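Local atomic coordinates of mannan endo-1,4-beta-mannosidase (PDB entry 4OOZ), a protein that hydrolyses internal beta-1,4-mannosidic linkages in mannans, galactomannans and glucomannans, converting mannan chains to short manno-oligosaccharides. Residues G34-L39 with G334-L339; T79-V84 with L339-N344; L186-D191 with G209-P214. All coordinates share one frame; numbering follows the deposited sequence.

Interaction 1: residues G34-L39 with G334-L339; sequences GQKVFL and GYNGAL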
loop_
_atom_site.group_PDB
_atom_site.type_symbol
_atom_site.label_atom_id
_atom_site.label_comp_id
_atom_site.label_asym_id
_atom_site.label_seq_id
_atom_site.Cartn_x
_atom_site.Cartn_y
_atom_site.Cartn_z
ATOM N N GLY A 34 6.290 15.542 14.710
ATOM C CA GLY A 34 7.662 15.395 15.170
ATOM C C GLY A 34 7.950 14.017 15.739
ATOM O O GLY A 34 9.032 13.468 15.548
ATOM N N GLN A 35 6.971 13.452 16.435
ATOM C CA GLN A 35 7.136 12.151 17.067
ATOM C C GLN A 35 7.173 11.042 16.024
ATOM O O GLN A 35 6.266 10.947 15.208
ATOM C CB GLN A 35 5.993 11.897 18.043
ATOM C CG GLN A 35 5.652 13.094 18.893
ATOM C CD GLN A 35 6.079 12.942 20.332
ATOM O OE1 GLN A 35 7.203 12.532 20.632
ATOM N NE2 GLN A 35 5.178 13.286 21.241
ATOM N N LYS A 36 8.209 10.209 16.048
ATOM C CA LYS A 36 8.288 9.053 15.166
ATOM C C LYS A 36 7.173 8.051 15.449
ATOM O O LYS A 36 6.930 7.671 16.598
ATOM C CB LYS A 36 9.661 8.380 15.281
ATOM C CG LYS A 36 9.616 6.876 15.144
ATOM C CD LYS A 36 11.012 6.244 15.309
ATOM C CE LYS A 36 11.281 5.246 14.232
ATOM N NZ LYS A 36 12.453 4.373 14.546
ATOM N N VAL A 37 6.508 7.622 14.378
ATOM C CA VAL A 37 5.334 6.766 14.457
ATOM C C VAL A 37 5.587 5.383 13.849
ATOM O O VAL A 37 6.329 5.242 12.876
ATOM C CB VAL A 37 4.135 7.448 13.747
ATOM C CG1 VAL A 37 2.897 6.550 13.733
ATOM C CG2 VAL A 37 3.817 8.772 14.417
ATOM N N PHE A 38 4.980 4.365 14.448
ATOM C CA PHE A 38 4.998 3.008 13.914
ATOM C C PHE A 38 3.583 2.610 13.491
ATOM O O PHE A 38 2.651 2.658 14.294
ATOM C CB PHE A 38 5.551 2.031 14.955
ATOM C CG PHE A 38 5.551 0.593 14.513
ATOM C CD1 PHE A 38 6.638 0.060 13.843
ATOM C CD2 PHE A 38 4.474 -0.232 14.788
ATOM C CE1 PHE A 38 6.641 -1.264 13.445
ATOM C CE2 PHE A 38 4.473 -1.552 14.389
ATOM C CZ PHE A 38 5.557 -2.068 13.718
ATOM N N LEU A 39 3.422 2.225 12.229
ATOM C CA LEU A 39 2.107 1.861 11.708
ATOM C C LEU A 39 1.717 0.439 12.091
ATOM O O LEU A 39 2.197 -0.530 11.507
ATOM C CB LEU A 39 2.069 2.016 10.189
ATOM C CG LEU A 39 2.337 3.420 9.649
ATOM C CD1 LEU A 39 2.083 3.469 8.154
ATOM C CD2 LEU A 39 1.486 4.446 10.377
ATOM N N GLY A 334 13.465 -2.723 13.693
ATOM C CA GLY A 334 13.660 -1.565 12.838
ATOM C C GLY A 334 12.548 -1.197 11.874
ATOM O O GLY A 334 12.498 -0.063 11.395
ATOM N N TYR A 335 11.662 -2.146 11.580
ATOM C CA TYR A 335 10.589 -1.919 10.614
ATOM C C TYR A 335 9.658 -0.794 11.045
ATOM O O TYR A 335 9.391 -0.614 12.231
ATOM C CB TYR A 335 9.791 -3.203 10.394
ATOM C CG TYR A 335 10.634 -4.329 9.855
ATOM C CD1 TYR A 335 11.107 -4.301 8.551
ATOM C CD2 TYR A 335 10.970 -5.415 10.652
ATOM C CE1 TYR A 335 11.885 -5.324 8.053
ATOM C CE2 TYR A 335 11.748 -6.444 10.162
ATOM C CZ TYR A 335 12.202 -6.392 8.862
ATOM O OH TYR A 335 12.978 -7.412 8.367
ATOM N N ASN A 336 9.166 -0.043 10.064
ATOM C CA ASN A 336 8.342 1.129 10.332
ATOM C C ASN A 336 6.853 0.821 10.415
ATOM O O ASN A 336 6.046 1.714 10.664
ATOM C CB ASN A 336 8.587 2.192 9.263
ATOM C CG ASN A 336 10.012 2.708 9.275
ATOM O OD1 ASN A 336 10.848 2.277 8.482
ATOM N ND2 ASN A 336 10.298 3.635 10.182
ATOM N N GLY A 337 6.490 -0.442 10.209
ATOM C CA GLY A 337 5.102 -0.848 10.316
ATOM C C GLY A 337 4.860 -2.318 10.039
ATOM O O GLY A 337 5.703 -3.003 9.460
ATOM N N ALA A 338 3.692 -2.801 10.454
ATOM C CA ALA A 338 3.306 -4.190 10.233
ATOM C C ALA A 338 1.792 -4.312 10.103
ATOM O O ALA A 338 1.053 -3.952 11.017
ATOM C CB ALA A 338 3.816 -5.067 11.362
ATOM N N LEU A 339 1.340 -4.822 8.961
ATOM C CA LEU A 339 -0.085 -4.953 8.681
ATOM C C LEU A 339 -0.469 -6.401 8.464
ATOM O O LEU A 339 -0.045 -7.027 7.502
ATOM C CB LEU A 339 -0.471 -4.140 7.449
ATOM C CG LEU A 339 -0.221 -2.637 7.501
ATOM C CD1 LEU A 339 -0.368 -2.048 6.117
ATOM C CD2 LEU A 339 -1.176 -1.970 8.474
#

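Interaction 2: residues T79-V84 with L339-N344; sequences TARVWV and LTWQFN. With BMA (beta-D-mannopyranose), chain G.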
loop_
_atom_site.group_PDB
_atom_site.type_symbol
_atom_site.label_atom_id
_atom_site.label_comp_id
_atom_site.label_asym_id
_atom_site.label_seq_id
_atom_site.Cartn_x
_atom_site.Cartn_y
_atom_site.Cartn_z
ATOM N N THR A 79 -3.546 2.015 11.808
ATOM C CA THR A 79 -3.578 1.971 10.349
ATOM C C THR A 79 -4.501 0.893 9.786
ATOM O O THR A 79 -4.595 -0.207 10.327
ATOM C CB THR A 79 -2.158 1.754 9.782
ATOM O OG1 THR A 79 -1.319 2.835 10.192
ATOM C CG2 THR A 79 -2.166 1.698 8.259
ATOM N N ALA A 80 -5.193 1.231 8.702
ATOM C CA ALA A 80 -5.921 0.248 7.909
ATOM C C ALA A 80 -5.581 0.418 6.432
ATOM O O ALA A 80 -5.591 1.527 5.905
ATOM C CB ALA A 80 -7.415 0.374 8.131
ATOM N N ARG A 81 -5.256 -0.688 5.774
ATOM C CA ARG A 81 -4.947 -0.665 4.349
ATOM C C ARG A 81 -6.166 -1.097 3.537
ATOM O O ARG A 81 -6.619 -2.234 3.645
ATOM C CB ARG A 81 -3.751 -1.570 4.046
ATOM C CG ARG A 81 -3.256 -1.506 2.608
ATOM C CD ARG A 81 -1.899 -2.173 2.488
ATOM N NE ARG A 81 -1.413 -2.246 1.114
ATOM C CZ ARG A 81 -1.403 -3.358 0.385
ATOM N NH1 ARG A 81 -1.863 -4.491 0.893
ATOM N NH2 ARG A 81 -0.933 -3.337 -0.853
ATOM N N VAL A 82 -6.691 -0.181 2.729
ATOM C CA VAL A 82 -7.917 -0.436 1.979
ATOM C C VAL A 82 -7.734 -0.256 0.470
ATOM O O VAL A 82 -7.179 0.743 0.011
ATOM C CB VAL A 82 -9.053 0.484 2.463
ATOM C CG1 VAL A 82 -9.526 0.051 3.831
ATOM C CG2 VAL A 82 -8.584 1.920 2.517
ATOM N N TRP A 83 -8.203 -1.236 -0.297
ATOM C CA TRP A 83 -8.105 -1.185 -1.755
ATOM C C TRP A 83 -9.260 -0.380 -2.359
ATOM O O TRP A 83 -10.347 -0.314 -1.786
ATOM C CB TRP A 83 -8.078 -2.599 -2.347
ATOM C CG TRP A 83 -6.856 -3.392 -1.975
ATOM C CD1 TRP A 83 -5.953 -3.097 -0.996
ATOM C CD2 TRP A 83 -6.401 -4.609 -2.582
ATOM N NE1 TRP A 83 -4.969 -4.052 -0.952
ATOM C CE2 TRP A 83 -5.219 -4.992 -1.915
ATOM C CE3 TRP A 83 -6.878 -5.411 -3.622
ATOM C CZ2 TRP A 83 -4.509 -6.140 -2.255
ATOM C CZ3 TRP A 83 -6.172 -6.550 -3.958
ATOM C CH2 TRP A 83 -5.001 -6.905 -3.276
ATOM N N VAL A 84 -9.018 0.231 -3.515
ATOM C CA VAL A 84 -10.007 1.110 -4.132
ATOM C C VAL A 84 -10.418 0.642 -5.534
ATOM O O VAL A 84 -11.438 -0.027 -5.693
ATOM C CB VAL A 84 -9.486 2.558 -4.211
ATOM C CG1 VAL A 84 -10.563 3.487 -4.750
ATOM C CG2 VAL A 84 -9.032 3.024 -2.843
ATOM N N LEU A 339 1.340 -4.822 8.961
ATOM C CA LEU A 339 -0.085 -4.953 8.681
ATOM C C LEU A 339 -0.469 -6.401 8.464
ATOM O O LEU A 339 -0.045 -7.027 7.502
ATOM C CB LEU A 339 -0.471 -4.140 7.449
ATOM C CG LEU A 339 -0.221 -2.637 7.501
ATOM C CD1 LEU A 339 -0.368 -2.048 6.117
ATOM C CD2 LEU A 339 -1.176 -1.970 8.474
ATOM N N THR A 340 -1.270 -6.935 9.365
ATOM C CA THR A 340 -1.752 -8.301 9.222
ATOM C C THR A 340 -2.620 -8.464 7.990
ATOM O O THR A 340 -3.328 -7.537 7.592
ATOM C CB THR A 340 -2.535 -8.703 10.431
ATOM O OG1 THR A 340 -3.221 -7.538 10.896
ATOM C CG2 THR A 340 -1.616 -9.204 11.507
ATOM N N TRP A 341 -2.598 -9.642 7.384
ATOM C CA TRP A 341 -3.329 -9.766 6.143
ATOM C C TRP A 341 -4.802 -10.082 6.340
ATOM O O TRP A 341 -5.183 -10.997 7.069
ATOM C CB TRP A 341 -2.719 -10.805 5.219
ATOM C CG TRP A 341 -3.605 -10.985 4.032
ATOM C CD1 TRP A 341 -4.308 -12.102 3.702
ATOM C CD2 TRP A 341 -3.965 -9.984 3.063
ATOM N NE1 TRP A 341 -5.053 -11.877 2.570
ATOM C CE2 TRP A 341 -4.859 -10.586 2.157
ATOM C CE3 TRP A 341 -3.603 -8.648 2.863
ATOM C CZ2 TRP A 341 -5.392 -9.902 1.068
ATOM C CZ3 TRP A 341 -4.138 -7.969 1.780
ATOM C CH2 TRP A 341 -5.022 -8.599 0.897
ATOM N N GLN A 342 -5.589 -9.286 5.623
ATOM C CA GLN A 342 -7.043 -9.178 5.639
ATOM C C GLN A 342 -7.848 -9.500 6.885
ATOM O O GLN A 342 -7.918 -10.626 7.380
ATOM C CB GLN A 342 -7.618 -9.972 4.473
ATOM C CG GLN A 342 -8.248 -8.991 3.530
ATOM C CD GLN A 342 -8.772 -9.558 2.262
ATOM O OE1 GLN A 342 -8.305 -10.581 1.775
ATOM N NE2 GLN A 342 -9.751 -8.875 1.696
ATOM N N PHE A 343 -8.527 -8.436 7.297
ATOM C CA PHE A 343 -9.400 -8.343 8.454
ATOM C C PHE A 343 -10.761 -8.997 8.248
ATOM O O PHE A 343 -11.476 -9.262 9.213
ATOM C CB PHE A 343 -9.579 -6.860 8.805
ATOM C CG PHE A 343 -10.051 -6.603 10.209
ATOM C CD1 PHE A 343 -9.195 -6.774 11.286
ATOM C CD2 PHE A 343 -11.335 -6.144 10.448
ATOM C CE1 PHE A 343 -9.620 -6.518 12.575
ATOM C CE2 PHE A 343 -11.769 -5.883 11.736
ATOM C CZ PHE A 343 -10.910 -6.071 12.802
ATOM N N ASN A 344 -11.133 -9.248 6.996
ATOM C CA ASN A 344 -12.434 -9.856 6.722
ATOM C C ASN A 344 -12.396 -11.371 6.841
ATOM O O ASN A 344 -13.409 -12.038 6.656
ATOM C CB ASN A 344 -12.961 -9.448 5.337
ATOM C CG ASN A 344 -12.117 -9.973 4.185
ATOM O OD1 ASN A 344 -11.521 -11.049 4.249
ATOM N ND2 ASN A 344 -12.097 -9.213 3.100
HETATM C C1 BMA G . -3.000 -10.051 -2.019
HETATM C C2 BMA G . -1.709 -10.448 -2.669
HETATM C C3 BMA G . -1.824 -11.873 -3.155
HETATM C C4 BMA G . -2.235 -12.810 -2.012
HETATM C C5 BMA G . -3.441 -12.265 -1.225
HETATM C C6 BMA G . -3.632 -13.010 0.078
HETATM O O1 BMA G . -2.801 -8.753 -1.539
HETATM O O2 BMA G . -0.684 -10.460 -1.686
HETATM O O3 BMA G . -0.597 -12.328 -3.720
HETATM O O4 BMA G . -2.572 -14.088 -2.540
HETATM O O5 BMA G . -3.247 -10.872 -0.907
HETATM O O6 BMA G . -2.877 -14.214 0.037
#

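Interaction 3: residues L186-D191 with G209-P214; sequences LQPGSD and GGKKFP. With BMA (beta-D-mannopyranose), chain D; BMA (beta-D-mannopyranose), chain B.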
loop_
_atom_site.group_PDB
_atom_site.type_symbol
_atom_site.label_atom_id
_atom_site.label_comp_id
_atom_site.label_asym_id
_atom_site.label_seq_id
_atom_site.Cartn_x
_atom_site.Cartn_y
_atom_site.Cartn_z
ATOM N N LEU A 186 3.631 -9.452 -13.770
ATOM C CA LEU A 186 4.888 -9.054 -14.386
ATOM C C LEU A 186 5.272 -10.019 -15.497
ATOM O O LEU A 186 5.042 -11.220 -15.386
ATOM C CB LEU A 186 6.001 -8.991 -13.332
ATOM C CG LEU A 186 7.451 -9.028 -13.826
ATOM C CD1 LEU A 186 7.875 -7.688 -14.410
ATOM C CD2 LEU A 186 8.398 -9.470 -12.719
ATOM N N GLN A 187 5.843 -9.486 -16.572
ATOM C CA GLN A 187 6.419 -10.314 -17.621
ATOM C C GLN A 187 7.936 -10.325 -17.465
ATOM O O GLN A 187 8.622 -9.443 -17.983
ATOM C CB GLN A 187 6.020 -9.802 -19.007
ATOM C CG GLN A 187 6.225 -10.816 -20.124
ATOM C CD GLN A 187 5.755 -10.303 -21.475
ATOM O OE1 GLN A 187 6.320 -9.355 -22.022
ATOM N NE2 GLN A 187 4.716 -10.928 -22.017
ATOM N N PRO A 188 8.465 -11.322 -16.739
ATOM C CA PRO A 188 9.890 -11.382 -16.401
ATOM C C PRO A 188 10.773 -11.531 -17.634
ATOM O O PRO A 188 10.486 -12.365 -18.490
ATOM C CB PRO A 188 9.990 -12.626 -15.508
ATOM C CG PRO A 188 8.586 -12.910 -15.066
ATOM C CD PRO A 188 7.736 -12.487 -16.214
ATOM N N GLY A 189 11.832 -10.731 -17.720
ATOM C CA GLY A 189 12.733 -10.787 -18.859
ATOM C C GLY A 189 14.065 -10.100 -18.632
ATOM O O GLY A 189 14.237 -9.351 -17.670
ATOM N N SER A 190 15.011 -10.357 -19.531
ATOM C CA SER A 190 16.346 -9.774 -19.449
ATOM C C SER A 190 16.363 -8.354 -19.999
ATOM O O SER A 190 15.563 -8.011 -20.868
ATOM C CB SER A 190 17.348 -10.637 -20.213
ATOM O OG SER A 190 17.242 -11.999 -19.837
ATOM N N ASP A 191 17.280 -7.533 -19.494
ATOM C CA ASP A 191 17.446 -6.168 -19.989
ATOM C C ASP A 191 18.714 -5.542 -19.428
ATOM O O ASP A 191 18.986 -5.657 -18.230
ATOM C CB ASP A 191 16.230 -5.305 -19.631
ATOM C CG ASP A 191 16.218 -3.982 -20.373
ATOM O OD1 ASP A 191 16.112 -4.001 -21.617
ATOM O OD2 ASP A 191 16.313 -2.925 -19.717
ATOM N N GLY A 209 -0.218 -14.228 -11.869
ATOM C CA GLY A 209 -1.493 -13.702 -12.316
ATOM C C GLY A 209 -1.520 -13.493 -13.817
ATOM O O GLY A 209 -2.460 -12.910 -14.352
ATOM N N GLY A 210 -0.485 -13.977 -14.495
ATOM C CA GLY A 210 -0.361 -13.818 -15.930
ATOM C C GLY A 210 0.692 -12.789 -16.289
ATOM O O GLY A 210 0.674 -11.673 -15.782
ATOM N N LYS A 211 1.608 -13.161 -17.174
ATOM C CA LYS A 211 2.719 -12.286 -17.520
ATOM C C LYS A 211 2.339 -11.252 -18.572
ATOM O O LYS A 211 2.528 -11.471 -19.768
ATOM C CB LYS A 211 3.906 -13.125 -17.991
ATOM C CG LYS A 211 4.482 -13.982 -16.878
ATOM C CD LYS A 211 5.322 -15.130 -17.392
ATOM C CE LYS A 211 5.771 -15.999 -16.230
ATOM N NZ LYS A 211 6.593 -17.154 -16.676
ATOM N N LYS A 212 1.815 -10.120 -18.114
ATOM C CA LYS A 212 1.311 -9.085 -19.011
ATOM C C LYS A 212 2.284 -7.922 -19.174
ATOM O O LYS A 212 2.594 -7.517 -20.293
ATOM C CB LYS A 212 -0.032 -8.550 -18.507
ATOM C CG LYS A 212 -0.985 -9.618 -18.005
ATOM C CD LYS A 212 -2.322 -9.021 -17.599
ATOM C CE LYS A 212 -3.177 -10.054 -16.887
ATOM N NZ LYS A 212 -3.198 -11.339 -17.633
ATOM N N PHE A 213 2.760 -7.387 -18.055
ATOM C CA PHE A 213 3.546 -6.158 -18.075
ATOM C C PHE A 213 5.025 -6.368 -17.770
ATOM O O PHE A 213 5.382 -6.800 -16.675
ATOM C CB PHE A 213 2.970 -5.157 -17.076
ATOM C CG PHE A 213 1.477 -5.046 -17.125
ATOM C CD1 PHE A 213 0.856 -4.409 -18.182
ATOM C CD2 PHE A 213 0.694 -5.575 -16.114
ATOM C CE1 PHE A 213 -0.516 -4.304 -18.230
ATOM C CE2 PHE A 213 -0.685 -5.469 -16.160
ATOM C CZ PHE A 213 -1.288 -4.833 -17.220
ATOM N N PRO A 214 5.891 -6.057 -18.747
ATOM C CA PRO A 214 7.334 -5.998 -18.502
ATOM C C PRO A 214 7.659 -4.920 -17.474
ATOM O O PRO A 214 6.911 -3.945 -17.371
ATOM C CB PRO A 214 7.916 -5.655 -19.880
ATOM C CG PRO A 214 6.771 -5.089 -20.660
ATOM C CD PRO A 214 5.553 -5.787 -20.153
HETATM C C1 BMA D . 1.641 -6.551 -25.581
HETATM C C2 BMA D . 1.402 -7.852 -24.783
HETATM C C3 BMA D . 2.729 -8.566 -24.465
HETATM C C4 BMA D . 3.666 -8.620 -25.684
HETATM C C5 BMA D . 3.855 -7.198 -26.225
HETATM C C6 BMA D . 4.786 -7.124 -27.426
HETATM O O2 BMA D . 0.613 -8.764 -25.532
HETATM O O3 BMA D . 2.506 -9.879 -23.965
HETATM O O4 BMA D . 4.927 -9.162 -25.302
HETATM O O5 BMA D . 2.571 -6.717 -26.633
HETATM O O6 BMA D . 5.379 -5.831 -27.453
HETATM C C1 BMA B . 5.189 -10.389 -26.011
HETATM C C2 BMA B . 6.686 -10.427 -26.409
HETATM C C3 BMA B . 7.075 -11.800 -26.975
HETATM C C4 BMA B . 6.535 -12.940 -26.106
HETATM C C5 BMA B . 5.021 -12.780 -25.949
HETATM C C6 BMA B . 4.393 -13.888 -25.125
HETATM O O2 BMA B . 7.517 -10.201 -25.280
HETATM O O3 BMA B . 8.485 -11.926 -27.116
HETATM O O4 BMA B . 6.826 -14.194 -26.706
HETATM O O5 BMA B . 4.781 -11.532 -25.278
HETATM O O6 BMA B . 3.369 -13.317 -24.324
#

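Interaction 1: residues G34-L39 with G334-L339
Leu39 and Gly337 meet at the seam that closes the (beta/alpha)8 barrel characteristic of glycosyl hydrolase family 5, where the first barrel strand, 35-45, runs parallel to the last, 337-340. Their CA atoms lie 4.3 Å apart, and the ladder is carried by Leu39 alone on its side. Leu39 N donates to Asn336 O (3.1 Å), and Leu39 O accepts Ala338 N (2.9 Å) with a nearly straight C=O...N angle of 170°. One residue thus bonds to the two neighbours of its bridge partner, as parallel pairing requires. Phe38 adds the aromatic part. With CG anti to the backbone N (chi1 177°), the ring swings across and is laid over Gly337, whose CA makes a CH-pi contact 3.8 Å from the ring centroid. Tyr335 O faces the ring edge in its plane, beside CD1 and CE1. At the ring tip, Phe38 CZ meets Ala338 CB at 4.2 Å. Tyr331 from helix 323-332 packs edge-to-face with the same ring. Were Phe38 replaced by an alanine, Gly337 would probably be left beside a gap and Tyr331 without its ring partner. The side chain of Asn336 sets out away from 34-39, and its OD1 accepts Leu308 N of strand 308-313. The buried seam is therefore joined by main-chain hydrogen bonds beside an apolar ring, without any charge pair between the two segments.

Interaction 2: residues T79-V84 with L339-N344
Apolar packing begins at Leu339, whose two methyl groups divide between alternate residues of strand 79-84. Leu339 CD2 touches Thr79 CG2 at 3.8 Å, while Leu339 CD1 lies 3.9 Å from Arg81 CD, and in both pairs the side chains cross at about a right angle. Further along, the aromatic contact joins Trp83 CZ2 and Trp341 CH2 at 4.0 Å, their side chains again crossing at about a right angle. The charged group beside both indoles is Arg81. A chi1 of -174° sets its CG opposite its own N, and the extended chain carries the guanidinium up beside the rings: Arg81 NH1 stands near the edge of the indole, 4.2 Å from Trp341 CZ3, and Trp83 NE1 lies over one guanidinium face. No hydrogen bond crosses the contact; Arg81 instead makes salt bridges to Glu177 and to Glu312, probably the nucleophile, and also bonds Asn180, which suggests that it helps to position catalytic-site groups. Both tryptophans bind substrate. O5 of a mannose sits 3.1 Å above one face of the Trp341 ring, toward its rim, and Gln342 CB lies over the opposite face, also toward the rim. O1 of the same sugar sits at the ring edge 3.2 Å from Trp83 CZ2, and the mannose is hydrogen-bonded to Glu181, Glu312 and Asp348. Strand 35-45 pairs with both strands of this contact and separates them in the barrel wall, so the side chains meet inside the barrel; strand 126-133 adds Val130 against Arg81 and Trp83, and helix 353-360 packs on Thr340 and Phe343.

Interaction 3: residues L186-D191 with G209-P214
Leu186 starts the contact through its backbone, which forms a single bridge with Phe213. Leu186 CA lies 3.3 Å from Phe213 O, and Leu186 O receives a similar CA-H...O approach from Lys211 CA, also at 3.3 Å. Leu186 CD1 comes within 3.5 Å of Phe213 O, while the side chain as a whole packs on Met215 and Ile218 of helix 215-232. Gln187 follows, and Gln187 N donates to the same Phe213 O at 2.7 Å; the donor stands above the carbonyl plane, 64° out of it. The Gln187 side chain points toward 209-214 as well: its near-trans chi1 (-163°) and extended chain carry it across Lys211 at about a right angle and project the amide past that residue. NE2 has two hydrogens for three acceptors, so the bonds are shared. The better formed one runs from Gln187 NE2 to O3 of one mannose, at 3.1 Å. That from Gln187 NE2 to Lys211 O, at 3.2 Å, is weak, as is the one to O5 of a second mannose. The two sugars are joined through O4 of the first, so the amide spans a glycosidic linkage, in keeping with the role of Gln187 in binding substrate. Both segments belong to the long loop region between barrel strand 173-180 and helix 215-232. Lys211 is the centre of an inverse gamma turn there, and Pro214 takes the N-cap position of the helix, with Trp147, another substrate-binding residue, against its side chain. Pro188 comes next in the chain; Pro188 CD packs 3.6 Å from Lys211 CG, across the extended aliphatic part of the lysine, which continues away to its exposed end. After Pro188 the chain leaves the contact, Gly189 N bonding Thr198 OG1.

Overall arrangement
Interactions 1 and 2 share Leu339 and strand 337-340, and they touch where Leu39 packs on Thr79. Interaction 1 is the buried edge-to-edge pairing of neighbouring strands, made mainly by backbone; interaction 2, centred about 16 Å away, is also buried but joins strands that are not neighbours, through side chains alone, and reaches the catalytic centre and a bound mannose. Interaction 3 lies farther out, its centre about 27 Å from that of interaction 2 and 33 Å from that of interaction 1. Partly buried and loop-made, it joins neither of their strands and meets sugar by amide hydrogen bonds rather than by indole surfaces.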